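Local coordinates for protein malate dehydrogenase (Porphyromonas gingivalis, PDB 3FI9) that probably catalyses the NAD-dependent interconversion of malate and oxaloacetate, at residues G100-A105 against A129-L134; T136-G141 against I322-A327; L142-V147 against G262-V267; Q146-A151 against I245-A250; E271-A276 against K312-V317. All blocks are in the same frame, centred on the assembly; numbering follows the deposited sequence.

How the contacts relate
Contacts 1, 3 and 4 are buried, whereas contacts 2 and 5 are only partly so. Helix 129-140 serves both contact 1 and contact 2, first packing on helix 94-115 and then, near its C-terminal end, on the tail segment 322-327. Contacts 3 and 4 share Q146 and V147 and lie at the sheet where strand 147-150 adjoins strand 261-267; strand 273-277, next in that sheet, carries contact 5. The chemistry follows position: small apolar groups and backbone in contact 1, a methionine in contact 4, a bridging water in contact 3, and polar side chains donating to main-chain carbonyls in contacts 2 and 5.

Contact 1. Residues G100-A105 against A129-L134; sequences GNAEIA and ADITGL
A102 and A105 of helix 94-115 pack against I131 and T132 of helix 129-140 in a buried helix-helix contact on one flank of the NAD-binding Rossmann domain. These two helices belong to successive beta-alpha-beta crossovers, the first joining strands 77-82 and 121-124, the second joining 121-124 and 147-150. They therefore run in nearly the same sense, with segment axes 8.5 Å apart at a crossing angle of -26°. The close spacing goes with small residues at the interface. A105 CB lies over the turn at T132, 3.5 Å from T132 O, and also meets T132 CB at 4.0 Å. One turn back, the threonine methyl fills the groove beside N101: T132 CG2 is 3.9 Å from N101 O and touches N101 CB at a similar distance. Because chi1 of T132 is 57°, its hydroxyl sits between the backbone N and carbonyl carbon while the methyl faces the other helix. OG1 is hydrogen-bonded to F126 O instead. I131 divides its branches: CG2 rests 4.1 Å from A102 CB, and the CG1 arm runs on toward L313 of helix 297-319, whose V317 also touches A102. N101 and F126 are both predicted to bind NAD(+), so the contact lies close to the probable cofactor site. No hydrogen bond joins the two segments, although just beyond them T136 OG1 is hydrogen-bonded to both A105 O and T132 O. Within the segments, association thus rests on the fit of methyl groups against one another and against the backbone.

Contact 2. Residues T136-G141 against I322-A327; sequences TLIYSG and IIPAIA
I138 and Y139, at the C-terminal end of helix 129-140, bury equal areas against the tail that follows helix 297-319; I322 faces Y139, and I323 and P324 face I138. I138 uses two branches. Its CG2, anti to the backbone N, comes up against the CD corner of the P324 ring, with I138 CG2 and P324 CD 3.9 Å apart. The longer arm of I138 runs across the I323 side chain, nearly perpendicular to it, and I138 CD1 comes within 4.0 Å of I323 CG2. W329 touches both isoleucines and, through its indole nitrogen, is hydrogen-bonded to P324 O.

Y139 contributes the polar link. With chi1 at -79°, its ring stands out from the helix, beside A106 and K110 of helix 94-115, bringing the phenol to the tail. Its hydroxyl donates to I322 O, which lies at the ring edge near the ring plane. The modelled separation of Y139 OH and I322 O, 2.4 Å, is very short, and its exact value is doubtful. Beside this bond, I322 CG2 stands 4.2 Å from Y139 CE1, while the rest of the I322 side chain leads off toward A102 and E103. The joint therefore rests chiefly on apolar packing of the tail against the Rossmann helix, to which the phenol probably adds a tie to the tail backbone.

Contact 3. Residues L142-V147 against G262-V267; sequences LKPSQV and GCYVNV
G262, near the start of strand 261-267, lies in a strand that runs antiparallel to strand 147-150 and carries the sheet of the Rossmann domain on into the C-terminal domain; here it meets the loop that leads into strand 147-150. G262 O comes near V147 O, 4.2 Å away, at the point where the loop becomes strand. At C263 the contact is again with main chain, V147 O lying 4.4 Å from C263 CA, while the cysteine side chain packs on V286 and H288 of strand 285-288.

Y264 carries the side-chain part. Its CG is anti to the backbone N (chi1 -173°), and the ring of P144 runs beside the tyrosine side chain in the same direction. The nearest carbons are P144 CB and Y264 CB at 3.9 Å, and P144 CG approaches the tyrosine ring obliquely near CD2. L134 and L137 of helix 129-140 also touch this tyrosine.

A water bridges the loop and the strand here, where no direct hydrogen bond joins the two segments. It accepts from Y264 N at 2.9 Å and donates to P144 O of the 3-10 turn at 2.6 Å and to V147 O at the start of strand 147-150 at 2.5 Å.

Contact 4. Residues Q146-A151 against I245-A250; sequences QVTTLA and IEMIRA
M247 reaches out from helix 238-251 and lays its thioether end across T148, T149 and L150. The side chain leaves the helix extended and then bends at its last torsion (chi3 58°), which turns the methyl back along the strand. The side chains of T148 and M247, pointing in opposing senses, overlap flank to flank, and M247 CE ends beside the threonine, 3.7 Å from T148 OG1 and 3.9 Å from T148 CB. The same methyl lies 3.4 Å from T149 O. On the L150 side the sulfur makes the contact, with M247 SD 3.9 Å from L150 CA and 4.3 Å from L150 CD1.

The strand is the last parallel strand of the Rossmann sheet, and the helix, from the C-terminal domain, packs on one face of it. Their segment axes come within 9.6 Å and run roughly antiparallel, at 156°. Alternation along the strand sends T148 to the helix and T149 to the other face, where it meets A129 of helix 129-140. The T148 hydroxyl is hydrogen-bonded to H121 NE2, so the methionine methyl packs beside an oxygen already engaged. I123 touches both T148 and M247, and F257 also lies against M247. L150 also packs on P240, V243 and S244, nearer the N-terminal end of the helix, and it is close to I125, predicted to bind NAD(+).

Contact 5. Residues E271-A276 against K312-V317; sequences EHIMMA and KLRDEV
R314 of helix 297-319 meets the backbone of H272 and the side chain of I273, beside strand 273-277. The polar link is a single hydrogen bond: R314 NH1 donates to H272 O at 2.9 Å, with an N-H...O angle of 161°. The acceptor lies in the guanidinium plane, whereas the donor stands above the plane of the carbonyl. R314 CD is also close to this oxygen, at 3.3 Å, and H272 CB lies 3.8 Å from R314 NH1. CG of R314 is anti to its backbone N, and a bend at chi3 (63°) swings the guanidinium round to the strand.

A salt bridge holds the other edge of the group. D315, the next residue of the helix, receives R314 NE and NH2 at one oxygen, OD1, at 3.0 and 3.1 Å, both nitrogens coming from the same face of the carboxylate. Held from two nearly opposite sides, the guanidinium should be restrained in rotation.

The apolar share is smaller. I273 CD1 reaches R314 CB at 4.3 Å. I326 of the tail adds packing on both R314 and H272.

The carbonyl used by the arginine belongs to a G1 beta bulge: H272, with positive phi, and I273 both face V265 of strand 261-267, and N266 OD1 is hydrogen-bonded to H272 N. Helix 297-319 thus lies against the sheet's end strand within this chain, while L313 and V317 turn from the same helix toward I131 of helix 129-140 and L98 of helix 94-115.

Contact 1. Residues G100-A105 against A129-L134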
# COMPACT_ATOMS: atom_id res chain seq x y z
N GLY A 100 -11.04 -26.11 -9.34
CA GLY A 100 -11.55 -25.18 -8.35
C GLY A 100 -11.44 -23.74 -8.82
O GLY A 100 -12.40 -22.97 -8.73
N ASN A 101 -10.28 -23.37 -9.35
CA ASN A 101 -10.14 -21.99 -9.84
C ASN A 101 -10.90 -21.72 -11.14
O ASN A 101 -11.42 -20.61 -11.36
CB ASN A 101 -8.66 -21.63 -10.03
CG ASN A 101 -7.97 -21.43 -8.73
OD1 ASN A 101 -8.29 -20.50 -7.99
ND2 ASN A 101 -7.04 -22.32 -8.41
N ALA A 102 -10.96 -22.73 -12.01
CA ALA A 102 -11.77 -22.56 -13.22
C ALA A 102 -13.23 -22.33 -12.85
O ALA A 102 -13.92 -21.49 -13.48
CB ALA A 102 -11.62 -23.73 -14.17
N GLU A 103 -13.72 -23.08 -11.86
CA GLU A 103 -15.12 -22.93 -11.38
C GLU A 103 -15.38 -21.56 -10.74
O GLU A 103 -16.44 -20.99 -10.92
CB GLU A 103 -15.52 -24.00 -10.35
CG GLU A 103 -15.44 -25.45 -10.83
CD GLU A 103 -16.47 -25.81 -11.88
OE1 GLU A 103 -17.12 -24.91 -12.43
OE2 GLU A 103 -16.62 -27.02 -12.16
N ILE A 104 -14.45 -21.05 -9.95
CA ILE A 104 -14.72 -19.72 -9.36
C ILE A 104 -14.69 -18.69 -10.47
O ILE A 104 -15.46 -17.75 -10.46
CB ILE A 104 -13.72 -19.30 -8.27
CG1 ILE A 104 -13.64 -20.37 -7.20
CG2 ILE A 104 -14.23 -18.04 -7.58
CD1 ILE A 104 -12.31 -20.30 -6.39
N ALA A 105 -13.82 -18.89 -11.46
CA ALA A 105 -13.76 -17.98 -12.60
C ALA A 105 -15.07 -18.05 -13.39
O ALA A 105 -15.58 -17.04 -13.83
CB ALA A 105 -12.58 -18.31 -13.52
N ALA A 129 -3.81 -17.85 -14.51
CA ALA A 129 -4.50 -16.73 -15.19
C ALA A 129 -4.87 -16.93 -16.66
O ALA A 129 -5.87 -16.38 -17.13
CB ALA A 129 -3.75 -15.37 -14.97
N ASP A 130 -4.11 -17.76 -17.40
CA ASP A 130 -4.52 -18.11 -18.77
C ASP A 130 -5.88 -18.81 -18.81
O ASP A 130 -6.62 -18.69 -19.79
CB ASP A 130 -3.50 -19.00 -19.51
CG ASP A 130 -3.04 -20.18 -18.68
OD1 ASP A 130 -2.49 -19.93 -17.59
OD2 ASP A 130 -3.21 -21.35 -19.12
N ILE A 131 -6.19 -19.58 -17.78
CA ILE A 131 -7.44 -20.32 -17.74
C ILE A 131 -8.47 -19.43 -17.11
O ILE A 131 -9.54 -19.22 -17.67
CB ILE A 131 -7.36 -21.61 -16.93
CG1 ILE A 131 -6.53 -22.68 -17.66
CG2 ILE A 131 -8.78 -22.15 -16.61
CD1 ILE A 131 -7.04 -23.03 -19.05
N THR A 132 -8.15 -18.87 -15.94
CA THR A 132 -9.14 -18.08 -15.20
C THR A 132 -9.62 -16.87 -15.98
O THR A 132 -10.82 -16.54 -16.01
CB THR A 132 -8.62 -17.66 -13.81
OG1 THR A 132 -7.38 -16.92 -13.96
CG2 THR A 132 -8.35 -18.90 -12.97
N GLY A 133 -8.67 -16.17 -16.59
CA GLY A 133 -9.04 -15.08 -17.43
C GLY A 133 -9.89 -15.52 -18.61
O GLY A 133 -10.85 -14.81 -18.98
N LEU A 134 -9.56 -16.65 -19.24
CA LEU A 134 -10.35 -17.06 -20.45
C LEU A 134 -11.77 -17.52 -20.06
O LEU A 134 -12.76 -17.21 -20.73
CB LEU A 134 -9.61 -18.18 -21.20
CG LEU A 134 -10.28 -18.87 -22.39
CD1 LEU A 134 -10.54 -17.87 -23.48
CD2 LEU A 134 -9.37 -20.01 -22.93

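Contact 2. Residues T136-G141 against I322-A327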
# COMPACT_ATOMS: atom_id res chain seq x y z
N THR A 136 -13.41 -16.58 -17.35
CA THR A 136 -14.21 -15.39 -17.02
C THR A 136 -14.73 -14.68 -18.25
O THR A 136 -15.91 -14.29 -18.28
CB THR A 136 -13.45 -14.39 -16.10
OG1 THR A 136 -13.23 -15.00 -14.85
CG2 THR A 136 -14.28 -13.14 -15.87
N LEU A 137 -13.87 -14.43 -19.25
CA LEU A 137 -14.29 -13.81 -20.50
C LEU A 137 -15.49 -14.54 -21.12
O LEU A 137 -16.50 -13.93 -21.49
CB LEU A 137 -13.11 -13.78 -21.50
CG LEU A 137 -13.36 -13.17 -22.87
CD1 LEU A 137 -14.04 -11.79 -22.77
CD2 LEU A 137 -12.08 -13.16 -23.78
N ILE A 138 -15.36 -15.86 -21.25
CA ILE A 138 -16.38 -16.67 -21.90
C ILE A 138 -17.75 -16.61 -21.18
O ILE A 138 -18.77 -16.27 -21.80
CB ILE A 138 -15.91 -18.10 -22.04
CG1 ILE A 138 -14.76 -18.15 -23.06
CG2 ILE A 138 -17.07 -18.98 -22.48
CD1 ILE A 138 -14.05 -19.50 -23.08
N TYR A 139 -17.74 -16.83 -19.87
CA TYR A 139 -18.98 -16.77 -19.10
C TYR A 139 -19.55 -15.35 -18.87
O TYR A 139 -20.75 -15.20 -18.60
CB TYR A 139 -18.79 -17.46 -17.79
CG TYR A 139 -18.87 -18.96 -17.87
CD1 TYR A 139 -17.73 -19.72 -18.12
CD2 TYR A 139 -20.07 -19.62 -17.69
CE1 TYR A 139 -17.78 -21.11 -18.18
CE2 TYR A 139 -20.14 -21.01 -17.77
CZ TYR A 139 -18.99 -21.75 -18.01
OH TYR A 139 -19.02 -23.15 -18.08
N SER A 140 -18.71 -14.33 -18.96
CA SER A 140 -19.15 -12.97 -18.63
C SER A 140 -19.99 -12.36 -19.75
O SER A 140 -20.71 -11.39 -19.53
CB SER A 140 -17.93 -12.06 -18.43
OG SER A 140 -17.31 -11.75 -19.70
N GLY A 141 -19.83 -12.88 -20.97
CA GLY A 141 -20.50 -12.30 -22.15
C GLY A 141 -19.85 -11.03 -22.68
O GLY A 141 -20.39 -10.41 -23.61
N ILE A 322 -16.21 -27.19 -18.58
CA ILE A 322 -16.37 -25.86 -18.00
C ILE A 322 -16.25 -24.80 -19.11
O ILE A 322 -17.07 -23.87 -19.24
CB ILE A 322 -15.27 -25.58 -16.95
CG1 ILE A 322 -15.52 -26.39 -15.67
CG2 ILE A 322 -15.22 -24.02 -16.65
CD1 ILE A 322 -14.33 -26.40 -14.67
N ILE A 323 -15.21 -24.97 -19.92
CA ILE A 323 -15.06 -24.19 -21.12
C ILE A 323 -15.79 -24.97 -22.23
O ILE A 323 -15.60 -26.19 -22.37
CB ILE A 323 -13.54 -24.04 -21.42
CG1 ILE A 323 -12.83 -23.28 -20.30
CG2 ILE A 323 -13.28 -23.38 -22.78
CD1 ILE A 323 -11.30 -23.05 -20.57
N PRO A 324 -16.64 -24.30 -23.02
CA PRO A 324 -17.34 -25.01 -24.10
C PRO A 324 -16.38 -25.44 -25.19
O PRO A 324 -15.26 -24.90 -25.29
CB PRO A 324 -18.30 -23.97 -24.66
CG PRO A 324 -18.27 -22.81 -23.70
CD PRO A 324 -16.90 -22.85 -23.06
N ALA A 325 -16.79 -26.43 -25.99
CA ALA A 325 -16.07 -26.79 -27.22
C ALA A 325 -15.67 -25.56 -27.99
O ALA A 325 -16.46 -24.62 -28.18
CB ALA A 325 -16.93 -27.69 -28.13
N ILE A 326 -14.45 -25.55 -28.50
CA ILE A 326 -14.03 -24.34 -29.21
C ILE A 326 -15.01 -24.02 -30.34
O ILE A 326 -15.36 -22.87 -30.57
CB ILE A 326 -12.58 -24.49 -29.71
CG1 ILE A 326 -11.62 -24.21 -28.55
CG2 ILE A 326 -12.30 -23.56 -30.87
CD1 ILE A 326 -10.22 -24.72 -28.83
N ALA A 327 -15.49 -25.07 -31.01
CA ALA A 327 -16.40 -24.91 -32.15
C ALA A 327 -17.69 -24.16 -31.77
O ALA A 327 -18.38 -23.61 -32.64
CB ALA A 327 -16.73 -26.27 -32.72

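Contact 3. Residues L142-V147 against G262-V267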
# COMPACT_ATOMS: atom_id res chain seq x y z
N LEU A 142 -18.72 -10.63 -22.09
CA LEU A 142 -18.09 -9.37 -22.49
C LEU A 142 -17.31 -9.57 -23.80
O LEU A 142 -17.08 -10.71 -24.19
CB LEU A 142 -17.19 -8.78 -21.38
CG LEU A 142 -17.86 -8.50 -20.00
CD1 LEU A 142 -16.85 -8.12 -18.95
CD2 LEU A 142 -18.96 -7.40 -20.07
N LYS A 143 -16.95 -8.47 -24.48
CA LYS A 143 -16.01 -8.51 -25.61
C LYS A 143 -14.56 -8.84 -25.18
O LYS A 143 -14.18 -8.61 -24.03
CB LYS A 143 -16.01 -7.15 -26.30
CG LYS A 143 -17.39 -6.83 -26.95
CD LYS A 143 -17.36 -5.49 -27.65
CE LYS A 143 -16.90 -4.41 -26.70
NZ LYS A 143 -17.72 -4.40 -25.45
N PRO A 144 -13.75 -9.38 -26.11
CA PRO A 144 -12.34 -9.67 -25.74
C PRO A 144 -11.57 -8.44 -25.26
O PRO A 144 -10.69 -8.56 -24.41
CB PRO A 144 -11.75 -10.20 -27.05
CG PRO A 144 -12.89 -10.91 -27.69
CD PRO A 144 -14.15 -10.09 -27.34
N SER A 145 -11.90 -7.25 -25.79
CA SER A 145 -11.23 -6.05 -25.36
C SER A 145 -11.51 -5.65 -23.90
O SER A 145 -10.88 -4.75 -23.35
CB SER A 145 -11.65 -4.90 -26.25
OG SER A 145 -13.03 -4.68 -25.99
N GLN A 146 -12.44 -6.34 -23.24
CA GLN A 146 -12.87 -5.91 -21.92
C GLN A 146 -12.27 -6.72 -20.78
O GLN A 146 -12.59 -6.46 -19.63
CB GLN A 146 -14.40 -5.97 -21.85
CG GLN A 146 -15.12 -5.04 -22.90
CD GLN A 146 -16.61 -5.11 -22.74
OE1 GLN A 146 -17.25 -5.95 -23.36
NE2 GLN A 146 -17.18 -4.28 -21.85
N VAL A 147 -11.49 -7.75 -21.08
CA VAL A 147 -10.93 -8.59 -20.01
C VAL A 147 -9.43 -8.76 -20.17
O VAL A 147 -8.98 -9.11 -21.24
CB VAL A 147 -11.59 -10.00 -19.97
CG1 VAL A 147 -11.01 -10.88 -18.81
CG2 VAL A 147 -13.10 -9.86 -19.82
N GLY A 262 -2.17 -10.00 -19.86
CA GLY A 262 -2.83 -11.15 -20.51
C GLY A 262 -4.08 -10.71 -21.25
O GLY A 262 -4.89 -9.90 -20.72
N CYS A 263 -4.24 -11.16 -22.49
CA CYS A 263 -5.39 -10.84 -23.22
C CYS A 263 -5.72 -11.95 -24.21
O CYS A 263 -4.90 -12.86 -24.44
CB CYS A 263 -5.22 -9.50 -23.96
SG CYS A 263 -4.15 -9.64 -25.37
N TYR A 264 -6.94 -11.90 -24.75
CA TYR A 264 -7.43 -12.92 -25.67
C TYR A 264 -6.68 -12.76 -27.00
O TYR A 264 -6.55 -11.64 -27.51
CB TYR A 264 -8.93 -12.73 -25.98
CG TYR A 264 -9.46 -13.90 -26.79
CD1 TYR A 264 -9.35 -15.20 -26.32
CD2 TYR A 264 -10.08 -13.68 -28.00
CE1 TYR A 264 -9.84 -16.30 -27.10
CE2 TYR A 264 -10.58 -14.73 -28.76
CZ TYR A 264 -10.45 -16.03 -28.30
OH TYR A 264 -10.96 -17.02 -29.10
N VAL A 265 -6.23 -13.89 -27.54
CA VAL A 265 -5.49 -13.94 -28.82
C VAL A 265 -6.16 -15.02 -29.66
O VAL A 265 -6.40 -16.13 -29.19
CB VAL A 265 -4.00 -14.37 -28.59
CG1 VAL A 265 -3.31 -14.55 -29.93
CG2 VAL A 265 -3.25 -13.32 -27.71
N ASN A 266 -6.46 -14.73 -30.91
CA ASN A 266 -6.95 -15.83 -31.76
C ASN A 266 -6.51 -15.54 -33.17
O ASN A 266 -7.25 -14.95 -33.90
CB ASN A 266 -8.47 -15.94 -31.71
CG ASN A 266 -9.01 -17.11 -32.56
OD1 ASN A 266 -8.40 -18.17 -32.64
ND2 ASN A 266 -10.16 -16.92 -33.17
N VAL A 267 -5.30 -15.96 -33.54
CA VAL A 267 -4.77 -15.69 -34.87
C VAL A 267 -4.09 -16.95 -35.38
O VAL A 267 -3.82 -17.87 -34.62
CB VAL A 267 -3.77 -14.55 -34.85
CG1 VAL A 267 -4.42 -13.28 -34.26
CG2 VAL A 267 -2.53 -14.95 -34.01
O HOH W 1 -8.94 -10.28 -23.50

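Contact 4. Residues Q146-A151 against I245-A250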
# COMPACT_ATOMS: atom_id res chain seq x y z
N GLN A 146 -12.44 -6.34 -23.24
CA GLN A 146 -12.87 -5.91 -21.92
C GLN A 146 -12.27 -6.72 -20.78
O GLN A 146 -12.59 -6.46 -19.63
CB GLN A 146 -14.40 -5.97 -21.85
CG GLN A 146 -15.12 -5.04 -22.90
CD GLN A 146 -16.61 -5.11 -22.74
OE1 GLN A 146 -17.25 -5.95 -23.36
NE2 GLN A 146 -17.18 -4.28 -21.85
N VAL A 147 -11.49 -7.75 -21.08
CA VAL A 147 -10.93 -8.59 -20.01
C VAL A 147 -9.43 -8.76 -20.17
O VAL A 147 -8.98 -9.11 -21.24
CB VAL A 147 -11.59 -10.00 -19.97
CG1 VAL A 147 -11.01 -10.88 -18.81
CG2 VAL A 147 -13.10 -9.86 -19.82
N THR A 148 -8.67 -8.52 -19.09
CA THR A 148 -7.21 -8.75 -19.08
C THR A 148 -6.82 -9.53 -17.82
O THR A 148 -7.61 -9.65 -16.88
CB THR A 148 -6.41 -7.44 -19.06
OG1 THR A 148 -6.97 -6.54 -18.08
CG2 THR A 148 -6.47 -6.76 -20.43
N THR A 149 -5.60 -10.07 -17.82
CA THR A 149 -5.04 -10.66 -16.63
C THR A 149 -3.71 -9.98 -16.30
O THR A 149 -3.04 -9.48 -17.17
CB THR A 149 -4.78 -12.20 -16.80
OG1 THR A 149 -3.85 -12.41 -17.87
CG2 THR A 149 -6.10 -12.93 -17.21
N LEU A 150 -3.35 -9.97 -15.02
CA LEU A 150 -2.03 -9.58 -14.57
C LEU A 150 -0.99 -10.57 -15.15
O LEU A 150 -1.06 -11.78 -14.89
CB LEU A 150 -1.96 -9.69 -13.04
CG LEU A 150 -0.56 -9.54 -12.45
CD1 LEU A 150 -0.09 -8.09 -12.76
CD2 LEU A 150 -0.52 -9.88 -10.93
N ALA A 151 -0.04 -10.04 -15.92
CA ALA A 151 0.98 -10.82 -16.56
C ALA A 151 2.31 -10.07 -16.61
O ALA A 151 3.25 -10.57 -17.24
CB ALA A 151 0.55 -11.21 -17.98
N ILE A 245 -3.60 -2.68 -10.12
CA ILE A 245 -4.35 -1.42 -10.02
C ILE A 245 -3.87 -0.39 -11.05
O ILE A 245 -4.68 0.43 -11.54
CB ILE A 245 -4.41 -0.85 -8.60
CG1 ILE A 245 -4.90 -1.96 -7.63
CG2 ILE A 245 -5.35 0.43 -8.59
CD1 ILE A 245 -6.30 -2.63 -7.94
N GLU A 246 -2.58 -0.41 -11.39
CA GLU A 246 -2.15 0.44 -12.51
C GLU A 246 -2.88 0.02 -13.74
O GLU A 246 -3.23 0.89 -14.57
CB GLU A 246 -0.66 0.29 -12.85
CG GLU A 246 0.32 0.87 -11.91
CD GLU A 246 1.77 0.67 -12.42
OE1 GLU A 246 2.42 1.67 -12.70
OE2 GLU A 246 2.25 -0.47 -12.55
N MET A 247 -3.09 -1.30 -13.92
CA MET A 247 -3.87 -1.75 -15.12
C MET A 247 -5.29 -1.18 -15.14
O MET A 247 -5.73 -0.67 -16.21
CB MET A 247 -3.94 -3.30 -15.24
CG MET A 247 -2.54 -3.98 -15.23
SD MET A 247 -2.69 -5.78 -15.21
CE MET A 247 -3.62 -6.12 -16.66
N ILE A 248 -6.04 -1.30 -14.04
CA ILE A 248 -7.43 -0.80 -14.04
C ILE A 248 -7.45 0.75 -14.18
O ILE A 248 -8.33 1.34 -14.84
CB ILE A 248 -8.25 -1.28 -12.81
CG1 ILE A 248 -9.74 -1.32 -13.17
CG2 ILE A 248 -7.97 -0.42 -11.52
CD1 ILE A 248 -10.09 -2.40 -14.21
N ARG A 249 -6.47 1.43 -13.61
CA ARG A 249 -6.35 2.86 -13.89
C ARG A 249 -6.29 3.18 -15.40
O ARG A 249 -6.95 4.11 -15.86
CB ARG A 249 -5.18 3.49 -13.17
CG ARG A 249 -4.97 4.95 -13.60
CD ARG A 249 -3.99 5.62 -12.68
NE ARG A 249 -2.63 5.12 -12.87
CZ ARG A 249 -1.60 5.54 -12.13
NH1 ARG A 249 -1.77 6.49 -11.21
NH2 ARG A 249 -0.38 5.07 -12.35
N ALA A 250 -5.50 2.42 -16.16
CA ALA A 250 -5.40 2.62 -17.61
C ALA A 250 -6.74 2.37 -18.29
O ALA A 250 -7.15 3.12 -19.17
CB ALA A 250 -4.32 1.66 -18.20

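Contact 5. Residues E271-A276 against K312-V317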
# COMPACT_ATOMS: atom_id res chain seq x y z
N GLU A 271 -4.18 -19.95 -31.74
CA GLU A 271 -5.63 -19.86 -31.82
C GLU A 271 -6.28 -19.96 -30.45
O GLU A 271 -5.83 -20.76 -29.63
CB GLU A 271 -6.14 -20.99 -32.73
CG GLU A 271 -5.55 -20.91 -34.15
CD GLU A 271 -4.22 -21.64 -34.34
OE1 GLU A 271 -3.59 -22.13 -33.34
OE2 GLU A 271 -3.78 -21.69 -35.52
N HIS A 272 -7.35 -19.19 -30.22
CA HIS A 272 -8.27 -19.49 -29.08
C HIS A 272 -7.60 -19.61 -27.74
O HIS A 272 -7.64 -20.67 -27.09
CB HIS A 272 -9.04 -20.78 -29.36
CG HIS A 272 -9.86 -20.73 -30.60
ND1 HIS A 272 -9.63 -21.55 -31.69
CD2 HIS A 272 -10.87 -19.90 -30.96
CE1 HIS A 272 -10.47 -21.24 -32.66
NE2 HIS A 272 -11.23 -20.25 -32.24
N ILE A 273 -6.96 -18.52 -27.30
CA ILE A 273 -6.15 -18.62 -26.09
C ILE A 273 -6.07 -17.30 -25.38
O ILE A 273 -6.41 -16.25 -25.97
CB ILE A 273 -4.70 -19.11 -26.47
CG1 ILE A 273 -3.99 -19.70 -25.27
CG2 ILE A 273 -3.89 -17.97 -27.14
CD1 ILE A 273 -4.56 -21.10 -24.88
N MET A 274 -5.63 -17.31 -24.12
CA MET A 274 -5.25 -16.02 -23.45
C MET A 274 -3.76 -16.13 -23.15
O MET A 274 -3.34 -17.12 -22.54
CB MET A 274 -5.94 -15.88 -22.10
CG MET A 274 -7.44 -16.00 -22.09
SD MET A 274 -8.19 -14.35 -22.36
CE MET A 274 -7.50 -13.54 -20.90
N MET A 275 -2.99 -15.11 -23.54
CA MET A 275 -1.53 -15.08 -23.38
C MET A 275 -1.10 -13.68 -22.97
O MET A 275 -1.76 -12.73 -23.35
CB MET A 275 -0.83 -15.35 -24.74
CG MET A 275 -0.67 -16.80 -25.05
SD MET A 275 0.46 -17.07 -26.42
CE MET A 275 -0.29 -16.07 -27.64
N ALA A 276 0.03 -13.58 -22.26
CA ALA A 276 0.74 -12.31 -22.06
C ALA A 276 1.23 -11.83 -23.42
O ALA A 276 1.87 -12.60 -24.15
CB ALA A 276 1.96 -12.49 -21.08
N LYS A 312 -2.73 -26.98 -24.27
CA LYS A 312 -3.03 -28.22 -23.56
C LYS A 312 -3.84 -28.02 -22.28
O LYS A 312 -4.75 -28.82 -21.99
CB LYS A 312 -1.77 -29.03 -23.27
CG LYS A 312 -1.25 -29.67 -24.54
CD LYS A 312 0.12 -30.29 -24.32
CE LYS A 312 0.14 -31.12 -23.07
NZ LYS A 312 1.25 -32.12 -23.16
N LEU A 313 -3.54 -26.97 -21.52
CA LEU A 313 -4.29 -26.70 -20.29
C LEU A 313 -5.73 -26.27 -20.62
O LEU A 313 -6.68 -26.70 -19.97
CB LEU A 313 -3.60 -25.60 -19.44
CG LEU A 313 -3.97 -25.59 -17.96
CD1 LEU A 313 -3.56 -26.94 -17.31
CD2 LEU A 313 -3.34 -24.43 -17.22
N ARG A 314 -5.88 -25.41 -21.63
CA ARG A 314 -7.21 -25.03 -22.10
C ARG A 314 -8.04 -26.27 -22.42
O ARG A 314 -9.19 -26.35 -22.03
CB ARG A 314 -7.11 -24.17 -23.34
CG ARG A 314 -8.44 -23.81 -24.00
CD ARG A 314 -8.18 -23.46 -25.48
NE ARG A 314 -7.64 -24.60 -26.23
CZ ARG A 314 -6.94 -24.50 -27.36
NH1 ARG A 314 -6.70 -23.31 -27.87
NH2 ARG A 314 -6.47 -25.58 -27.99
N ASP A 315 -7.44 -27.24 -23.11
CA ASP A 315 -8.18 -28.44 -23.52
C ASP A 315 -8.58 -29.34 -22.33
O ASP A 315 -9.66 -29.95 -22.35
CB ASP A 315 -7.41 -29.23 -24.59
CG ASP A 315 -7.29 -28.50 -25.92
OD1 ASP A 315 -8.11 -27.57 -26.24
OD2 ASP A 315 -6.36 -28.87 -26.67
N GLU A 316 -7.75 -29.42 -21.29
CA GLU A 316 -8.17 -30.04 -20.04
C GLU A 316 -9.47 -29.44 -19.49
O GLU A 316 -10.39 -30.16 -19.09
CB GLU A 316 -7.12 -29.87 -18.95
CG GLU A 316 -6.03 -30.92 -18.89
CD GLU A 316 -5.21 -30.82 -17.62
OE1 GLU A 316 -4.01 -30.53 -17.75
OE2 GLU A 316 -5.77 -31.03 -16.51
N VAL A 317 -9.53 -28.11 -19.44
CA VAL A 317 -10.69 -27.45 -18.88
C VAL A 317 -11.93 -27.55 -19.80
O VAL A 317 -13.08 -27.51 -19.32
CB VAL A 317 -10.32 -25.99 -18.48
CG1 VAL A 317 -11.55 -25.24 -17.86
CG2 VAL A 317 -9.15 -26.04 -17.47